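Local coordinates for protein putative Type I topoisomerase (Deinococcus radiodurans, PDB 2F4Q) that probably relaxes supercoiled DNA as a type IB topoisomerase, breaking one strand, letting it pass and rejoining it without ATP, at residues Y307-E312 against L328-E333. Residues are numbered along the deposited sequence; the frame is centred on the assembly and turned at random. Where two conformers were deposited one is given.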
loop_
_atom_site.group_PDB
_atom_site.type_symbol
_atom_site.label_atom_id
_atom_site.label_comp_id
_atom_site.label_asym_id
_atom_site.label_seq_id
_atom_site.Cartn_x
_atom_site.Cartn_y
_atom_site.Cartn_z
ATOM N N TYR A 307 19.583 -8.261 6.630
ATOM C CA TYR A 307 19.226 -6.878 6.899
ATOM C C TYR A 307 18.328 -6.680 8.115
ATOM O O TYR A 307 17.761 -5.611 8.327
ATOM C CB TYR A 307 18.681 -6.210 5.637
ATOM C CG TYR A 307 19.801 -5.886 4.676
ATOM C CD1 TYR A 307 20.550 -4.718 4.830
ATOM C CD2 TYR A 307 20.131 -6.757 3.635
ATOM C CE1 TYR A 307 21.599 -4.416 3.963
ATOM C CE2 TYR A 307 21.183 -6.461 2.751
ATOM C CZ TYR A 307 21.902 -5.287 2.925
ATOM O OH TYR A 307 22.948 -4.970 2.082
ATOM N N GLU A 308 18.230 -7.720 8.930
ATOM C CA GLU A 308 17.438 -7.641 10.150
ATOM C C GLU A 308 18.039 -6.650 11.137
ATOM O O GLU A 308 19.256 -6.467 11.159
ATOM C CB GLU A 308 17.245 -9.033 10.740
ATOM C CG GLU A 308 16.176 -9.798 9.971
ATOM C CD GLU A 308 16.118 -11.280 10.286
ATOM O OE1 GLU A 308 16.580 -11.700 11.371
ATOM O OE2 GLU A 308 15.591 -12.024 9.429
ATOM N N PRO A 309 17.186 -5.964 11.928
ATOM C CA PRO A 309 17.748 -5.004 12.881
ATOM C C PRO A 309 18.712 -5.645 13.868
ATOM O O PRO A 309 18.550 -6.815 14.227
ATOM C CB PRO A 309 16.517 -4.439 13.600
ATOM C CG PRO A 309 15.405 -5.367 13.299
ATOM C CD PRO A 309 15.711 -5.989 11.976
ATOM N N ARG A 310 19.717 -4.881 14.289
ATOM C CA ARG A 310 20.749 -5.381 15.196
ATOM C C ARG A 310 20.716 -4.686 16.559
ATOM O O ARG A 310 21.485 -5.030 17.453
ATOM C CB ARG A 310 22.141 -5.234 14.574
ATOM C CG ARG A 310 22.335 -5.958 13.242
ATOM C CD ARG A 310 23.819 -6.234 13.002
ATOM N NE ARG A 310 24.085 -6.690 11.636
ATOM C CZ ARG A 310 25.304 -6.822 11.110
ATOM N NH1 ARG A 310 26.387 -6.534 11.829
ATOM N NH2 ARG A 310 25.445 -7.241 9.861
ATOM N N THR A 311 19.840 -3.693 16.695
ATOM C CA THR A 311 19.640 -2.991 17.964
ATOM C C THR A 311 18.155 -2.704 18.170
ATOM O O THR A 311 17.364 -2.732 17.215
ATOM C CB THR A 311 20.385 -1.629 18.009
ATOM O OG1 THR A 311 19.858 -0.773 16.977
ATOM C CG2 THR A 311 21.906 -1.790 17.827
ATOM N N GLU A 312 17.805 -2.395 19.417
ATOM C CA GLU A 312 16.476 -1.919 19.791
ATOM C C GLU A 312 16.047 -0.692 19.000
ATOM O O GLU A 312 14.910 -0.631 18.529
ATOM C CB GLU A 312 16.434 -1.598 21.290
ATOM C CG GLU A 312 15.083 -1.097 21.811
ATOM C CD GLU A 312 14.941 0.412 21.717
ATOM O OE1 GLU A 312 13.853 0.886 21.322
ATOM O OE2 GLU A 312 15.920 1.125 22.029
ATOM N N LEU A 328 13.136 -5.804 4.464
ATOM C CA LEU A 328 13.147 -5.174 3.141
ATOM C C LEU A 328 13.439 -3.689 3.237
ATOM O O LEU A 328 14.233 -3.171 2.450
ATOM C CB LEU A 328 11.844 -5.423 2.387
ATOM C CG LEU A 328 11.769 -4.745 1.016
ATOM C CD1 LEU A 328 12.916 -5.208 0.114
ATOM C CD2 LEU A 328 10.424 -5.048 0.376
ATOM N N LYS A 329 12.815 -3.003 4.193
ATOM C CA LYS A 329 13.054 -1.572 4.358
ATOM C C LYS A 329 14.528 -1.318 4.607
ATOM O O LYS A 329 15.129 -0.469 3.958
ATOM C CB LYS A 329 12.219 -0.973 5.480
ATOM C CG LYS A 329 12.219 0.547 5.461
ATOM C CD LYS A 329 11.466 1.121 6.651
ATOM C CE LYS A 329 11.345 2.641 6.519
ATOM N NZ LYS A 329 10.909 3.319 7.790
ATOM N N ARG A 330 15.119 -2.087 5.520
ATOM C CA ARG A 330 16.539 -1.917 5.820
ATOM C C ARG A 330 17.434 -2.249 4.624
ATOM O O ARG A 330 18.435 -1.548 4.365
ATOM C CB ARG A 330 16.925 -2.732 7.053
ATOM C CG ARG A 330 16.323 -2.185 8.356
ATOM C CD ARG A 330 16.863 -2.928 9.594
ATOM N NE ARG A 330 18.328 -3.025 9.603
ATOM C CZ ARG A 330 19.145 -2.035 9.944
ATOM N NH1 ARG A 330 18.655 -0.865 10.336
ATOM N NH2 ARG A 330 20.459 -2.210 9.900
HETATM N N MSE A 331 17.081 -3.296 3.883
HETATM C CA MSE A 331 17.831 -3.604 2.666
HETATM C C MSE A 331 17.824 -2.435 1.678
HETATM O O MSE A 331 18.866 -2.070 1.131
HETATM C CB MSE A 331 17.337 -4.878 1.998
HETATM C CG MSE A 331 18.112 -5.182 0.733
HETATM SE SE MSE A 331 17.405 -6.718 -0.176
HETATM C CE MSE A 331 18.411 -7.993 0.612
ATOM N N LEU A 332 16.652 -1.842 1.463
ATOM C CA LEU A 332 16.549 -0.686 0.567
ATOM C C LEU A 332 17.325 0.508 1.124
ATOM O O LEU A 332 18.003 1.225 0.374
ATOM C CB LEU A 332 15.074 -0.341 0.313
ATOM C CG LEU A 332 14.297 -1.389 -0.490
ATOM C CD1 LEU A 332 12.809 -1.064 -0.457
ATOM C CD2 LEU A 332 14.793 -1.450 -1.935
ATOM N N GLU A 333 17.250 0.694 2.443
ATOM C CA GLU A 333 17.960 1.782 3.122
ATOM C C GLU A 333 19.480 1.684 2.978
ATOM O O GLU A 333 20.172 2.702 3.017
ATOM C CB GLU A 333 17.559 1.861 4.602
ATOM C CG GLU A 333 16.233 2.579 4.790
ATOM C CD GLU A 333 15.747 2.622 6.221
ATOM O OE1 GLU A 333 16.272 1.863 7.059
ATOM O OE2 GLU A 333 14.825 3.420 6.501
HETATM O O HOH W 1 21.280 -5.470 9.305
#
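The ring of Y307 lies against the backbone of M331, showing how one aromatic face can carry much of the contact between an irregular segment and a helix. In this CH-pi contact M331 CA stands 3.8 Å from the Y307 ring centroid, 20° off its normal. The selenomethionine chain, its CG anti to the backbone N, carries CB and CG on over the same face, and the bend at chi3 puts CE at the rim, 3.7 Å from Y307 CD2; SE sits obliquely, a Met-aromatic contact at 5.4 Å from the ring centroid. R330 CD packs 4.0 Å from P309 CD. Were Y307 an alanine, the face under M331 would be lost, a gap would probably open there, and R297 and S334 would be left without the hydroxyl with which each shares a weak hydrogen bond. The contact joins the loop after helix 293-299 to helix 323-333, whose other side packs through L328 and L332 on helix 235-254, at the surface of the type IB topoisomerase chain. Polar bonds come from R330, bent at chi3 (50°): its NE makes a weak, strongly bent hydrogen bond to Y307 O (2.9 Å, 128°). A water donates to E308 O and weakly accepts from R330 NH2.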